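Local coordinates for anti-H(O) lectin 1 (Ulex europaeus, PDB 1JXN), which binds carbohydrate as an L-fucose-specific lectin of the legume family that uses calcium and manganese, at residues Ser71-Met76 and Val167-Ile172; Leu4-Lys9 and Trp231-Thr236; Pro141-Asp146 and Ile194-Ile199. All coordinates share one frame; numbering follows the deposited sequence.

Interaction 1: residues Ser71-Met76 and Val167-Ile172; sequences SFSFFM and VANVEI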
ATOM      1  N   SER A  71       5.034 -10.765 -10.060  1.00 19.40           N
ATOM      2  CA  SER A  71       5.498 -12.130 -10.122  1.00 17.88           C
ATOM      3  C   SER A  71       5.183 -12.843  -8.832  1.00 17.88           C
ATOM      4  O   SER A  71       5.170 -12.236  -7.759  1.00 14.47           O
ATOM      5  CB  SER A  71       6.990 -12.177 -10.406  1.00 16.40           C
ATOM      6  OG  SER A  71       7.681 -11.155  -9.718  1.00 20.14           O
ATOM      7  N   PHE A  72       4.890 -14.128  -8.952  1.00 16.92           N
ATOM      8  CA  PHE A  72       4.572 -14.938  -7.801  1.00 17.99           C
ATOM      9  C   PHE A  72       4.725 -16.403  -8.138  1.00 19.61           C
ATOM     10  O   PHE A  72       4.583 -16.799  -9.296  1.00 20.39           O
ATOM     11  CB  PHE A  72       3.134 -14.666  -7.344  1.00 20.18           C
ATOM     12  CG  PHE A  72       2.085 -14.915  -8.411  1.00 21.76           C
ATOM     13  CD1 PHE A  72       1.289 -16.065  -8.375  1.00 20.50           C
ATOM     14  CD2 PHE A  72       1.875 -13.986  -9.437  1.00 20.16           C
ATOM     15  CE1 PHE A  72       0.304 -16.278  -9.340  1.00 19.88           C
ATOM     16  CE2 PHE A  72       0.892 -14.193 -10.404  1.00 18.11           C
ATOM     17  CZ  PHE A  72       0.105 -15.337 -10.355  1.00 21.13           C
ATOM     18  N   SER A  73       5.028 -17.210  -7.131  1.00 20.90           N
ATOM     19  CA  SER A  73       5.157 -18.647  -7.330  1.00 20.49           C
ATOM     20  C   SER A  73       4.012 -19.263  -6.562  1.00 20.95           C
ATOM     21  O   SER A  73       3.726 -18.811  -5.464  1.00 21.22           O
ATOM     22  CB  SER A  73       6.462 -19.160  -6.739  1.00 19.31           C
ATOM     23  OG  SER A  73       7.571 -18.466  -7.261  1.00 24.03           O
ATOM     24  N   PHE A  74       3.327 -20.246  -7.136  1.00 20.78           N
ATOM     25  CA  PHE A  74       2.237 -20.903  -6.426  1.00 20.13           C
ATOM     26  C   PHE A  74       2.343 -22.393  -6.689  1.00 20.67           C
ATOM     27  O   PHE A  74       3.115 -22.816  -7.550  1.00 20.91           O
ATOM     28  CB  PHE A  74       0.872 -20.383  -6.889  1.00 21.58           C
ATOM     29  CG  PHE A  74       0.503 -20.789  -8.295  1.00 25.03           C
ATOM     30  CD1 PHE A  74      -0.186 -21.984  -8.537  1.00 25.95           C
ATOM     31  CD2 PHE A  74       0.852 -19.988  -9.386  1.00 26.77           C
ATOM     32  CE1 PHE A  74      -0.517 -22.372  -9.845  1.00 25.51           C
ATOM     33  CE2 PHE A  74       0.522 -20.366 -10.696  1.00 26.28           C
ATOM     34  CZ  PHE A  74      -0.161 -21.562 -10.926  1.00 27.35           C
ATOM     35  N   PHE A  75       1.637 -23.189  -5.904  1.00 19.16           N
ATOM     36  CA  PHE A  75       1.623 -24.633  -6.107  1.00 21.60           C
ATOM     37  C   PHE A  75       0.212 -25.067  -5.750  1.00 21.54           C
ATOM     38  O   PHE A  75      -0.549 -24.276  -5.196  1.00 20.48           O
ATOM     39  CB  PHE A  75       2.726 -25.393  -5.309  1.00 23.35           C
ATOM     40  CG  PHE A  75       2.568 -25.343  -3.798  1.00 25.50           C
ATOM     41  CD1 PHE A  75       3.154 -24.309  -3.054  1.00 24.40           C
ATOM     42  CD2 PHE A  75       1.837 -26.329  -3.121  1.00 23.93           C
ATOM     43  CE1 PHE A  75       3.015 -24.254  -1.660  1.00 26.14           C
ATOM     44  CE2 PHE A  75       1.690 -26.288  -1.732  1.00 25.75           C
ATOM     45  CZ  PHE A  75       2.280 -25.247  -0.992  1.00 26.75           C
ATOM     46  N   MET A  76      -0.172 -26.273  -6.147  1.00 22.69           N
ATOM     47  CA  MET A  76      -1.516 -26.762  -5.874  1.00 20.36           C
ATOM     48  C   MET A  76      -1.397 -28.130  -5.256  1.00 18.24           C
ATOM     49  O   MET A  76      -0.419 -28.821  -5.462  1.00 19.39           O
ATOM     50  CB  MET A  76      -2.328 -26.870  -7.167  1.00 22.08           C
ATOM     51  CG  MET A  76      -2.221 -25.679  -8.111  1.00 21.84           C
ATOM     52  SD  MET A  76      -3.226 -25.933  -9.576  1.00 21.56           S
ATOM     53  CE  MET A  76      -2.214 -27.038 -10.514  1.00 20.25           C
ATOM     54  N   VAL A 167       6.269 -26.498  -8.131  1.00 20.70           N
ATOM     55  CA  VAL A 167       6.012 -25.071  -7.979  1.00 20.60           C
ATOM     56  C   VAL A 167       6.071 -24.375  -9.349  1.00 21.59           C
ATOM     57  O   VAL A 167       6.884 -24.724 -10.219  1.00 21.93           O
ATOM     58  CB  VAL A 167       7.012 -24.413  -6.998  1.00 18.06           C
ATOM     59  CG1 VAL A 167       6.837 -22.893  -6.988  1.00  9.93           C
ATOM     60  CG2 VAL A 167       6.802 -24.978  -5.612  1.00 16.04           C
ATOM     61  N   ALA A 168       5.168 -23.428  -9.553  1.00 21.24           N
ATOM     62  CA  ALA A 168       5.122 -22.692 -10.803  1.00 20.50           C
ATOM     63  C   ALA A 168       5.372 -21.203 -10.559  1.00 20.24           C
ATOM     64  O   ALA A 168       4.851 -20.621  -9.605  1.00 19.20           O
ATOM     65  CB  ALA A 168       3.778 -22.914 -11.483  1.00 20.80           C
ATOM     66  N   ASN A 169       6.208 -20.610 -11.406  1.00 18.78           N
ATOM     67  CA  ASN A 169       6.529 -19.191 -11.327  1.00 17.39           C
ATOM     68  C   ASN A 169       5.757 -18.439 -12.395  1.00 16.92           C
ATOM     69  O   ASN A 169       5.879 -18.724 -13.588  1.00 20.82           O
ATOM     70  CB  ASN A 169       8.015 -18.939 -11.576  1.00 13.66           C
ATOM     71  CG  ASN A 169       8.896 -19.612 -10.566  1.00 13.33           C
ATOM     72  OD1 ASN A 169      10.034 -19.954 -10.865  1.00 15.15           O
ATOM     73  ND2 ASN A 169       8.381 -19.821  -9.368  1.00 13.64           N
ATOM     74  N   VAL A 170       5.002 -17.448 -11.976  1.00 14.06           N
ATOM     75  CA  VAL A 170       4.231 -16.663 -12.901  1.00 15.43           C
ATOM     76  C   VAL A 170       4.754 -15.235 -12.951  1.00 16.64           C
ATOM     77  O   VAL A 170       5.257 -14.709 -11.960  1.00 16.50           O
ATOM     78  CB  VAL A 170       2.758 -16.660 -12.489  1.00 16.57           C
ATOM     79  CG1 VAL A 170       1.948 -15.746 -13.405  1.00 18.63           C
ATOM     80  CG2 VAL A 170       2.229 -18.085 -12.501  1.00 16.63           C
ATOM     81  N   GLU A 171       4.702 -14.636 -14.128  1.00 17.67           N
ATOM     82  CA  GLU A 171       5.122 -13.253 -14.282  1.00 20.20           C
ATOM     83  C   GLU A 171       4.207 -12.612 -15.305  1.00 21.40           C
ATOM     84  O   GLU A 171       4.072 -13.093 -16.442  1.00 20.92           O
ATOM     85  CB  GLU A 171       6.568 -13.121 -14.744  1.00 21.27           C
ATOM     86  CG  GLU A 171       7.015 -11.650 -14.797  1.00 21.93           C
ATOM     87  CD  GLU A 171       8.368 -11.450 -15.455  1.00 23.18           C
ATOM     88  OE1 GLU A 171       8.712 -10.289 -15.753  1.00 24.24           O
ATOM     89  OE2 GLU A 171       9.094 -12.448 -15.678  1.00 26.60           O
ATOM     90  N   ILE A 172       3.610 -11.501 -14.904  1.00 20.89           N
ATOM     91  CA  ILE A 172       2.678 -10.785 -15.749  1.00 19.20           C
ATOM     92  C   ILE A 172       3.244  -9.400 -15.955  1.00 18.74           C
ATOM     93  O   ILE A 172       3.793  -8.800 -15.029  1.00 19.52           O
ATOM     94  CB  ILE A 172       1.295 -10.695 -15.053  1.00 19.06           C
ATOM     95  CG1 ILE A 172       0.746 -12.100 -14.819  1.00 20.16           C
ATOM     96  CG2 ILE A 172       0.314  -9.862 -15.868  1.00 18.63           C
ATOM     97  CD1 ILE A 172       0.289 -12.342 -13.388  1.00 24.73           C
TER
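Phe-72 and Val-170 stand side by side and point the same way, and their contact sets the pattern for the aromatic face of these two antiparallel strands. Val-170 CB lies over one face of the Phe-72 ring, 3.8 Å from its centroid and only 20° off the ring normal, a CH-pi contact displaced a little toward the rim. The edge of the same ring meets Ile-172, whose CD1 lies close to the ring plane at 3.6 Å from Phe-72 CE2. Two residues on, the scheme recurs: Ala-168 CB covers a face of the Phe-74 ring, more loosely, while Val-170 CG2 enters near the ring plane, 3.4 Å from Phe-74 CE2. Each ring thus has its directly paired residue over a face and the diagonal one at its edge. Val-170 serves both rings because its methyls diverge: CG1, anti to the backbone N (chi1 176°), goes to Phe-72, 3.5 Å from its CE2, and CG2 goes to Phe-74.

Beneath the rings the register is fixed by backbone bonds in both directions for Phe-72 with Val-170 and Phe-74 with Ala-168. The straightest, from Ala-168 N to Phe-74 O, spans 2.9 Å with 175° at the hydrogen. On the reverse face, Ser-71 sits beside Glu-171 and Ser-73 beside Asn-169, all partly exposed, with Ser-73 OG 2.6 Å from Asn-169 ND2.

The apolar face packs inward: Phe-72 meets Phe-214 and Phe-74 meets Phe-126, both edge-to-face, on strands of the other sheet. One face polar and partly exposed, the other aromatic and buried against a second sheet, is characteristic of the legume lectin beta sandwich.

Interaction 2: residues Leu4-Lys9 and Trp231-Thr236; sequences LSFKFK and WYFTST. Unlike the reference sequence in segment 231-236: Thr-236 (reference Asn).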
ATOM      1  N   LEU A   4       4.461   2.199  -7.313  1.00 15.82           N
ATOM      2  CA  LEU A   4       4.163   1.356  -6.172  1.00 17.23           C
ATOM      3  C   LEU A   4       4.871   0.040  -6.393  1.00 18.87           C
ATOM      4  O   LEU A   4       5.103  -0.371  -7.532  1.00 21.62           O
ATOM      5  CB  LEU A   4       2.657   1.122  -6.047  1.00 13.47           C
ATOM      6  CG  LEU A   4       2.035   0.770  -4.686  1.00 16.57           C
ATOM      7  CD1 LEU A   4       1.034  -0.330  -4.881  1.00 12.95           C
ATOM      8  CD2 LEU A   4       3.049   0.335  -3.644  1.00 15.36           C
ATOM      9  N   SER A   5       5.317  -0.558  -5.304  1.00 19.03           N
ATOM     10  CA  SER A   5       5.987  -1.835  -5.364  1.00 19.04           C
ATOM     11  C   SER A   5       6.057  -2.392  -3.968  1.00 19.69           C
ATOM     12  O   SER A   5       6.252  -1.668  -2.993  1.00 21.69           O
ATOM     13  CB  SER A   5       7.386  -1.701  -5.979  1.00 19.15           C
ATOM     14  OG  SER A   5       8.042  -0.522  -5.547  1.00 21.33           O
ATOM     15  N   PHE A   6       5.819  -3.680  -3.869  1.00 19.61           N
ATOM     16  CA  PHE A   6       5.858  -4.347  -2.594  1.00 18.29           C
ATOM     17  C   PHE A   6       6.208  -5.787  -2.875  1.00 20.38           C
ATOM     18  O   PHE A   6       5.779  -6.369  -3.882  1.00 23.42           O
ATOM     19  CB  PHE A   6       4.506  -4.239  -1.891  1.00 16.04           C
ATOM     20  CG  PHE A   6       3.332  -4.704  -2.725  1.00 20.02           C
ATOM     21  CD1 PHE A   6       3.040  -6.067  -2.863  1.00 19.34           C
ATOM     22  CD2 PHE A   6       2.499  -3.782  -3.354  1.00 19.51           C
ATOM     23  CE1 PHE A   6       1.950  -6.490  -3.601  1.00 15.76           C
ATOM     24  CE2 PHE A   6       1.398  -4.211  -4.098  1.00 16.57           C
ATOM     25  CZ  PHE A   6       1.130  -5.568  -4.216  1.00 15.24           C
ATOM     26  N   LYS A   7       7.011  -6.365  -2.006  1.00 18.74           N
ATOM     27  CA  LYS A   7       7.397  -7.733  -2.205  1.00 16.75           C
ATOM     28  C   LYS A   7       7.130  -8.474  -0.940  1.00 17.10           C
ATOM     29  O   LYS A   7       7.406  -7.968   0.136  1.00 16.98           O
ATOM     30  CB  LYS A   7       8.882  -7.833  -2.551  1.00 16.07           C
ATOM     31  CG  LYS A   7       9.341  -9.265  -2.709  1.00 15.82           C
ATOM     32  CD  LYS A   7      10.451  -9.397  -3.722  1.00 14.57           C
ATOM     33  CE  LYS A   7      11.794  -9.050  -3.132  1.00 17.14           C
ATOM     34  NZ  LYS A   7      12.839  -9.077  -4.188  1.00 18.50           N
ATOM     35  N   PHE A   8       6.513  -9.637  -1.078  1.00 18.53           N
ATOM     36  CA  PHE A   8       6.226 -10.512   0.043  1.00 17.75           C
ATOM     37  C   PHE A   8       7.086 -11.744  -0.246  1.00 20.05           C
ATOM     38  O   PHE A   8       6.924 -12.389  -1.279  1.00 20.61           O
ATOM     39  CB  PHE A   8       4.761 -10.955   0.066  1.00 16.24           C
ATOM     40  CG  PHE A   8       3.769  -9.875   0.415  1.00 15.85           C
ATOM     41  CD1 PHE A   8       3.133  -9.879   1.655  1.00 12.77           C
ATOM     42  CD2 PHE A   8       3.379  -8.929  -0.532  1.00 15.05           C
ATOM     43  CE1 PHE A   8       2.120  -8.971   1.937  1.00 13.15           C
ATOM     44  CE2 PHE A   8       2.369  -8.015  -0.263  1.00 12.52           C
ATOM     45  CZ  PHE A   8       1.735  -8.034   0.969  1.00 14.48           C
ATOM     46  N   LYS A   9       8.053 -12.017   0.619  1.00 21.23           N
ATOM     47  CA  LYS A   9       8.910 -13.186   0.451  1.00 19.58           C
ATOM     48  C   LYS A   9       8.270 -14.363   1.172  1.00 20.59           C
ATOM     49  O   LYS A   9       8.451 -15.524   0.809  1.00 20.03           O
ATOM     50  CB  LYS A   9      10.279 -12.924   1.072  1.00 17.20           C
ATOM     51  CG  LYS A   9      10.986 -11.682   0.555  1.00 17.06           C
ATOM     52  CD  LYS A   9      12.427 -12.020   0.284  1.00 15.72           C
ATOM     53  CE  LYS A   9      13.389 -11.011   0.870  1.00 22.56           C
ATOM     54  NZ  LYS A   9      13.337 -10.937   2.367  1.00 23.76           N
ATOM     55  N   TRP A 231       5.126 -12.994  -3.617  1.00 17.94           N
ATOM     56  CA  TRP A 231       4.500 -12.045  -4.533  1.00 19.67           C
ATOM     57  C   TRP A 231       5.327 -10.779  -4.695  1.00 19.74           C
ATOM     58  O   TRP A 231       5.952 -10.290  -3.752  1.00 19.36           O
ATOM     59  CB  TRP A 231       3.099 -11.686  -4.022  1.00 20.25           C
ATOM     60  CG  TRP A 231       2.266 -10.777  -4.915  1.00 20.83           C
ATOM     61  CD1 TRP A 231       2.499 -10.461  -6.229  1.00 17.87           C
ATOM     62  CD2 TRP A 231       1.025 -10.136  -4.561  1.00 18.73           C
ATOM     63  NE1 TRP A 231       1.481  -9.677  -6.713  1.00 19.71           N
ATOM     64  CE2 TRP A 231       0.562  -9.462  -5.717  1.00 19.36           C
ATOM     65  CE3 TRP A 231       0.257 -10.074  -3.386  1.00 17.21           C
ATOM     66  CZ2 TRP A 231      -0.632  -8.734  -5.729  1.00 19.35           C
ATOM     67  CZ3 TRP A 231      -0.928  -9.357  -3.396  1.00 14.96           C
ATOM     68  CH2 TRP A 231      -1.362  -8.695  -4.561  1.00 19.56           C
ATOM     69  N   TYR A 232       5.322 -10.259  -5.913  1.00 20.24           N
ATOM     70  CA  TYR A 232       6.045  -9.050  -6.248  1.00 18.75           C
ATOM     71  C   TYR A 232       5.129  -8.241  -7.135  1.00 18.90           C
ATOM     72  O   TYR A 232       4.297  -8.795  -7.846  1.00 19.88           O
ATOM     73  CB  TYR A 232       7.326  -9.388  -6.991  1.00 18.06           C
ATOM     74  CG  TYR A 232       8.027  -8.182  -7.563  1.00 19.54           C
ATOM     75  CD1 TYR A 232       8.806  -7.358  -6.756  1.00 21.36           C
ATOM     76  CD2 TYR A 232       7.910  -7.863  -8.916  1.00 20.59           C
ATOM     77  CE1 TYR A 232       9.449  -6.244  -7.282  1.00 22.19           C
ATOM     78  CE2 TYR A 232       8.543  -6.759  -9.452  1.00 20.55           C
ATOM     79  CZ  TYR A 232       9.311  -5.955  -8.632  1.00 21.46           C
ATOM     80  OH  TYR A 232       9.940  -4.851  -9.155  1.00 20.20           O
ATOM     81  N   PHE A 233       5.271  -6.925  -7.077  1.00 20.34           N
ATOM     82  CA  PHE A 233       4.441  -6.038  -7.867  1.00 19.19           C
ATOM     83  C   PHE A 233       5.086  -4.676  -7.927  1.00 20.80           C
ATOM     84  O   PHE A 233       5.721  -4.234  -6.969  1.00 21.43           O
ATOM     85  CB  PHE A 233       3.064  -5.915  -7.223  1.00 19.25           C
ATOM     86  CG  PHE A 233       2.084  -5.091  -8.018  1.00 20.12           C
ATOM     87  CD1 PHE A 233       1.316  -5.672  -9.025  1.00 16.46           C
ATOM     88  CD2 PHE A 233       1.922  -3.733  -7.751  1.00 17.61           C
ATOM     89  CE1 PHE A 233       0.407  -4.915  -9.741  1.00 16.32           C
ATOM     90  CE2 PHE A 233       1.019  -2.980  -8.461  1.00 16.32           C
ATOM     91  CZ  PHE A 233       0.260  -3.563  -9.459  1.00 14.83           C
ATOM     92  N   THR A 234       4.912  -4.006  -9.058  1.00 21.82           N
ATOM     93  CA  THR A 234       5.468  -2.676  -9.262  1.00 21.89           C
ATOM     94  C   THR A 234       4.664  -1.941 -10.337  1.00 23.13           C
ATOM     95  O   THR A 234       4.608  -2.369 -11.496  1.00 23.14           O
ATOM     96  CB  THR A 234       6.956  -2.754  -9.665  1.00 23.02           C
ATOM     97  OG1 THR A 234       7.668  -3.521  -8.695  1.00 23.67           O
ATOM     98  CG2 THR A 234       7.584  -1.384  -9.701  1.00 21.72           C
ATOM     99  N   SER A 235       3.996  -0.868  -9.927  1.00 21.58           N
ATOM    100  CA  SER A 235       3.196  -0.044 -10.822  1.00 19.49           C
ATOM    101  C   SER A 235       3.990   1.196 -11.100  1.00 19.70           C
ATOM    102  O   SER A 235       4.912   1.517 -10.359  1.00 21.99           O
ATOM    103  CB  SER A 235       1.908   0.380 -10.136  1.00 19.09           C
ATOM    104  OG  SER A 235       1.064  -0.716  -9.915  1.00 23.55           O
ATOM    105  N   THR A 236       3.624   1.918 -12.149  1.00 18.79           N
ATOM    106  CA  THR A 236       4.320   3.144 -12.468  1.00 18.14           C
ATOM    107  C   THR A 236       3.719   3.863 -13.662  1.00 22.31           C
ATOM    108  O   THR A 236       3.603   3.318 -14.764  1.00 22.19           O
ATOM    109  CB  THR A 236       5.810   2.910 -12.698  1.00 14.67           C
ATOM    110  OG1 THR A 236       6.451   4.172 -12.861  1.00 15.96           O
ATOM    111  CG2 THR A 236       6.046   2.051 -13.930  1.00 14.73           C
TER
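Phe-6 turns an edge onto the face of Trp-231, and this T-shaped pair is the dense part of the contact. The planes stand at 89° with Phe-6 and the six-membered indole ring 5.0 Å apart between centroids; Phe-6 CE1 stands over the middle of the indole, 3.9 Å from Trp-231 CD2. Phe-233 joins from another direction. Its CB covers one face of the Phe-6 ring, 3.6 Å from Phe-6 CZ, whereas its own ring, inclined by 19° to that of Phe-6, is slid so far aside that the two barely overlap. A chi1 of 53° in Phe-6, with CG between the backbone N and the carbonyl carbon, brings the ring over the neighbouring strand and into this aromatic cluster. Trp-231 NE1 is held by a hydrogen bond to Thr-70 OG1, so the indole is fixed at its polar edge as well.

The strands are antiparallel neighbours in one sheet of the lectin sandwich, and the buried rings face its other sheet, where Tyr-51 stacks on Phe-6. Residues 4-7 also pair antiparallel with a strand of the second subunit, so the sheet runs on across the interface, as in the canonical legume lectin dimer.

The opposite face is partly exposed, and it is thinly packed at one end, where Lys-7 crosses Tyr-232 with CD 4.0 Å from Tyr-232 CD1. Further along, Ser-5 CB comes within 3.3 Å of Thr-234 OG1. Ser-5 OG hydrogen-bonds to Ser-5 OG of the second subunit. Backbone pairing is likewise uneven: Phe-8 N to Trp-231 O is short at 2.8 Å and Ser-235 N to Leu-4 O also close, but between them Phe-233 N reaches Phe-6 O in a weak bond of 3.3 Å.

Interaction 3: residues Pro141-Asp146 and Ile194-Ile199; sequences PHIGID and ISVTSI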
ATOM      1  N   PRO A 141      -7.160 -28.130 -19.447  1.00 29.66           N
ATOM      2  CA  PRO A 141      -6.709 -27.138 -18.464  1.00 28.62           C
ATOM      3  C   PRO A 141      -5.915 -26.070 -19.235  1.00 27.38           C
ATOM      4  O   PRO A 141      -5.216 -26.394 -20.209  1.00 27.08           O
ATOM      5  CB  PRO A 141      -5.819 -27.972 -17.523  1.00 29.01           C
ATOM      6  CG  PRO A 141      -5.425 -29.178 -18.346  1.00 28.01           C
ATOM      7  CD  PRO A 141      -6.684 -29.481 -19.095  1.00 28.44           C
ATOM      8  N   HIS A 142      -6.020 -24.810 -18.825  1.00 25.18           N
ATOM      9  CA  HIS A 142      -5.335 -23.748 -19.543  1.00 23.31           C
ATOM     10  C   HIS A 142      -5.139 -22.471 -18.728  1.00 26.54           C
ATOM     11  O   HIS A 142      -5.546 -22.373 -17.554  1.00 26.16           O
ATOM     12  CB  HIS A 142      -6.157 -23.397 -20.792  1.00 18.75           C
ATOM     13  CG  HIS A 142      -7.525 -22.901 -20.464  1.00 13.39           C
ATOM     14  ND1 HIS A 142      -8.463 -23.635 -19.778  1.00 12.28           N
ATOM     15  CD2 HIS A 142      -8.070 -21.669 -20.635  1.00 16.28           C
ATOM     16  CE1 HIS A 142      -9.517 -22.851 -19.535  1.00 16.11           C
ATOM     17  NE2 HIS A 142      -9.327 -21.647 -20.036  1.00 19.74           N
ATOM     18  N   ILE A 143      -4.546 -21.484 -19.403  1.00 25.76           N
ATOM     19  CA  ILE A 143      -4.273 -20.162 -18.856  1.00 24.52           C
ATOM     20  C   ILE A 143      -4.985 -19.157 -19.768  1.00 22.60           C
ATOM     21  O   ILE A 143      -4.980 -19.315 -20.980  1.00 24.52           O
ATOM     22  CB  ILE A 143      -2.756 -19.918 -18.832  1.00 24.52           C
ATOM     23  CG1 ILE A 143      -2.146 -20.742 -17.699  1.00 25.43           C
ATOM     24  CG2 ILE A 143      -2.430 -18.426 -18.717  1.00 25.45           C
ATOM     25  CD1 ILE A 143      -0.648 -20.770 -17.712  1.00 26.62           C
ATOM     26  N   GLY A 144      -5.631 -18.152 -19.199  1.00 18.79           N
ATOM     27  CA  GLY A 144      -6.317 -17.190 -20.030  1.00 17.03           C
ATOM     28  C   GLY A 144      -6.434 -15.797 -19.437  1.00 17.64           C
ATOM     29  O   GLY A 144      -6.204 -15.582 -18.246  1.00 16.27           O
ATOM     30  N   ILE A 145      -6.760 -14.838 -20.295  1.00 15.71           N
ATOM     31  CA  ILE A 145      -6.944 -13.459 -19.887  1.00 16.05           C
ATOM     32  C   ILE A 145      -8.448 -13.194 -19.912  1.00 17.58           C
ATOM     33  O   ILE A 145      -9.085 -13.320 -20.960  1.00 19.30           O
ATOM     34  CB  ILE A 145      -6.190 -12.532 -20.838  1.00 13.27           C
ATOM     35  CG1 ILE A 145      -4.683 -12.680 -20.588  1.00 14.60           C
ATOM     36  CG2 ILE A 145      -6.679 -11.106 -20.682  1.00 12.20           C
ATOM     37  CD1 ILE A 145      -3.785 -12.045 -21.633  1.00 15.40           C
ATOM     38  N   ASP A 146      -9.019 -12.902 -18.744  1.00 18.00           N
ATOM     39  CA  ASP A 146     -10.452 -12.652 -18.608  1.00 17.06           C
ATOM     40  C   ASP A 146     -10.770 -11.168 -18.554  1.00 18.66           C
ATOM     41  O   ASP A 146     -10.337 -10.477 -17.640  1.00 23.11           O
ATOM     42  CB  ASP A 146     -10.994 -13.283 -17.326  1.00 14.84           C
ATOM     43  CG  ASP A 146     -10.783 -14.790 -17.253  1.00 14.17           C
ATOM     44  OD1 ASP A 146     -10.104 -15.371 -18.120  1.00  9.32           O
ATOM     45  OD2 ASP A 146     -11.306 -15.383 -16.282  1.00 14.44           O
ATOM     46  N   ILE A 194       4.963 -21.446 -20.763  1.00 24.20           N
ATOM     47  CA  ILE A 194       3.736 -21.252 -21.514  1.00 22.83           C
ATOM     48  C   ILE A 194       3.386 -19.778 -21.275  1.00 23.32           C
ATOM     49  O   ILE A 194       3.750 -19.214 -20.238  1.00 23.41           O
ATOM     50  CB  ILE A 194       2.608 -22.170 -20.971  1.00 22.76           C
ATOM     51  CG1 ILE A 194       1.339 -22.037 -21.810  1.00 23.87           C
ATOM     52  CG2 ILE A 194       2.288 -21.822 -19.542  1.00 22.26           C
ATOM     53  CD1 ILE A 194       0.077 -22.636 -21.144  1.00 25.63           C
ATOM     54  N   SER A 195       2.752 -19.129 -22.241  1.00 22.39           N
ATOM     55  CA  SER A 195       2.386 -17.738 -22.056  1.00 20.28           C
ATOM     56  C   SER A 195       1.217 -17.367 -22.933  1.00 18.32           C
ATOM     57  O   SER A 195       1.050 -17.912 -24.014  1.00 16.57           O
ATOM     58  CB  SER A 195       3.565 -16.823 -22.379  1.00 20.12           C
ATOM     59  OG  SER A 195       3.685 -16.625 -23.777  1.00 26.39           O
ATOM     60  N   VAL A 196       0.408 -16.440 -22.439  1.00 17.91           N
ATOM     61  CA  VAL A 196      -0.744 -15.932 -23.154  1.00 15.72           C
ATOM     62  C   VAL A 196      -0.603 -14.413 -23.172  1.00 15.87           C
ATOM     63  O   VAL A 196      -0.374 -13.792 -22.141  1.00 17.30           O
ATOM     64  CB  VAL A 196      -2.066 -16.364 -22.477  1.00 14.91           C
ATOM     65  CG1 VAL A 196      -2.159 -15.832 -21.066  1.00 13.02           C
ATOM     66  CG2 VAL A 196      -3.256 -15.910 -23.303  1.00 14.50           C
ATOM     67  N   THR A 197      -0.668 -13.837 -24.365  1.00 16.54           N
ATOM     68  CA  THR A 197      -0.552 -12.401 -24.566  1.00 15.04           C
ATOM     69  C   THR A 197      -1.910 -11.841 -24.969  1.00 14.65           C
ATOM     70  O   THR A 197      -2.829 -12.600 -25.241  1.00 15.83           O
ATOM     71  CB  THR A 197       0.465 -12.133 -25.672  1.00 15.97           C
ATOM     72  OG1 THR A 197       1.744 -12.617 -25.241  1.00 20.53           O
ATOM     73  CG2 THR A 197       0.566 -10.655 -25.997  1.00 16.93           C
ATOM     74  N   SER A 198      -2.073 -10.526 -24.917  1.00 14.53           N
ATOM     75  CA  SER A 198      -3.330  -9.914 -25.327  1.00 15.85           C
ATOM     76  C   SER A 198      -3.244  -8.412 -25.264  1.00 16.66           C
ATOM     77  O   SER A 198      -2.446  -7.870 -24.525  1.00 19.33           O
ATOM     78  CB  SER A 198      -4.492 -10.394 -24.467  1.00 13.35           C
ATOM     79  OG  SER A 198      -5.732 -10.130 -25.099  1.00 18.16           O
ATOM     80  N   ILE A 199      -4.033  -7.728 -26.079  1.00 17.53           N
ATOM     81  CA  ILE A 199      -4.020  -6.272 -26.058  1.00 16.56           C
ATOM     82  C   ILE A 199      -5.367  -5.775 -25.547  1.00 17.69           C
ATOM     83  O   ILE A 199      -6.384  -5.897 -26.229  1.00 16.36           O
ATOM     84  CB  ILE A 199      -3.683  -5.669 -27.441  1.00 17.19           C
ATOM     85  CG1 ILE A 199      -2.249  -6.023 -27.853  1.00 18.25           C
ATOM     86  CG2 ILE A 199      -3.817  -4.155 -27.405  1.00 18.38           C
ATOM     87  CD1 ILE A 199      -2.059  -7.435 -28.380  1.00 17.52           C
TER
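Ile-143 and Ile-145 point from one sheet of the legume lectin sandwich toward Ile-194, Val-196 and Ser-198 of the other. Strands 142-147 and 192-199 belong to different sheets, the isoleucines and Val-196 are directed at each other, and no hydrogen bond joins the segments, as expected of sheets packed face to face. The segments run 18° from parallel, and their axes approach to 7.1 Å, which is close for two packed sheets.

Ile-143 can be followed outward. Its CB stays 4.7 Å from Val-196 CG1 and serves as the branch point. CG2, the short branch, meets that methyl at 3.5 Å (Ile-143 CG2 to Val-196 CG1). CG1 lies anti to the carbonyl carbon (chi1 -74°) and continues extended, chi2 170°, which carries CD1 to Ile-194. There the side chains meet tip to tip, with Ile-143 CD1 3.6 Å from Ile-194 CG2 and 4.0 Å from Ile-194 CD1. Phe-126 and Leu-185 add further packing around Ile-143.

Gly-144 lies between the two isoleucines, and a bound manganese ion lies about 6 Å from it. His-142, probably a manganese ligand by analogy with relatives, touches Glu-125 and Asp-127, which probably belong to the same metal site. The strand thus has an apolar side for the sandwich core and a metal side.

Ile-145 CG1 also meets Val-196 CG1; beyond it CD1 presses on Ser-198 CB at 3.4 Å, tighter than usual van der Waals contact.

In the fold
The chain opens with segment 4-9, which waits for nearly the whole sequence before interaction 2 closes the loop with 231-236. Both other contacts nest inside that loop. Segment 71-76 comes next, then 141-146; 167-172 returns to close interaction 1 before 194-199 closes interaction 3, so these two cross along the chain. Interactions 1 and 2 touch in one sheet, where strands 67-78 and 224-236 are neighbours and Ser-71 O lies 2.7 Å from Tyr-232 N, a probable hydrogen bond. Interaction 3, with centres about 14 Å from interaction 1 and 22 Å from interaction 2, joins that sheet to the metal-bearing one.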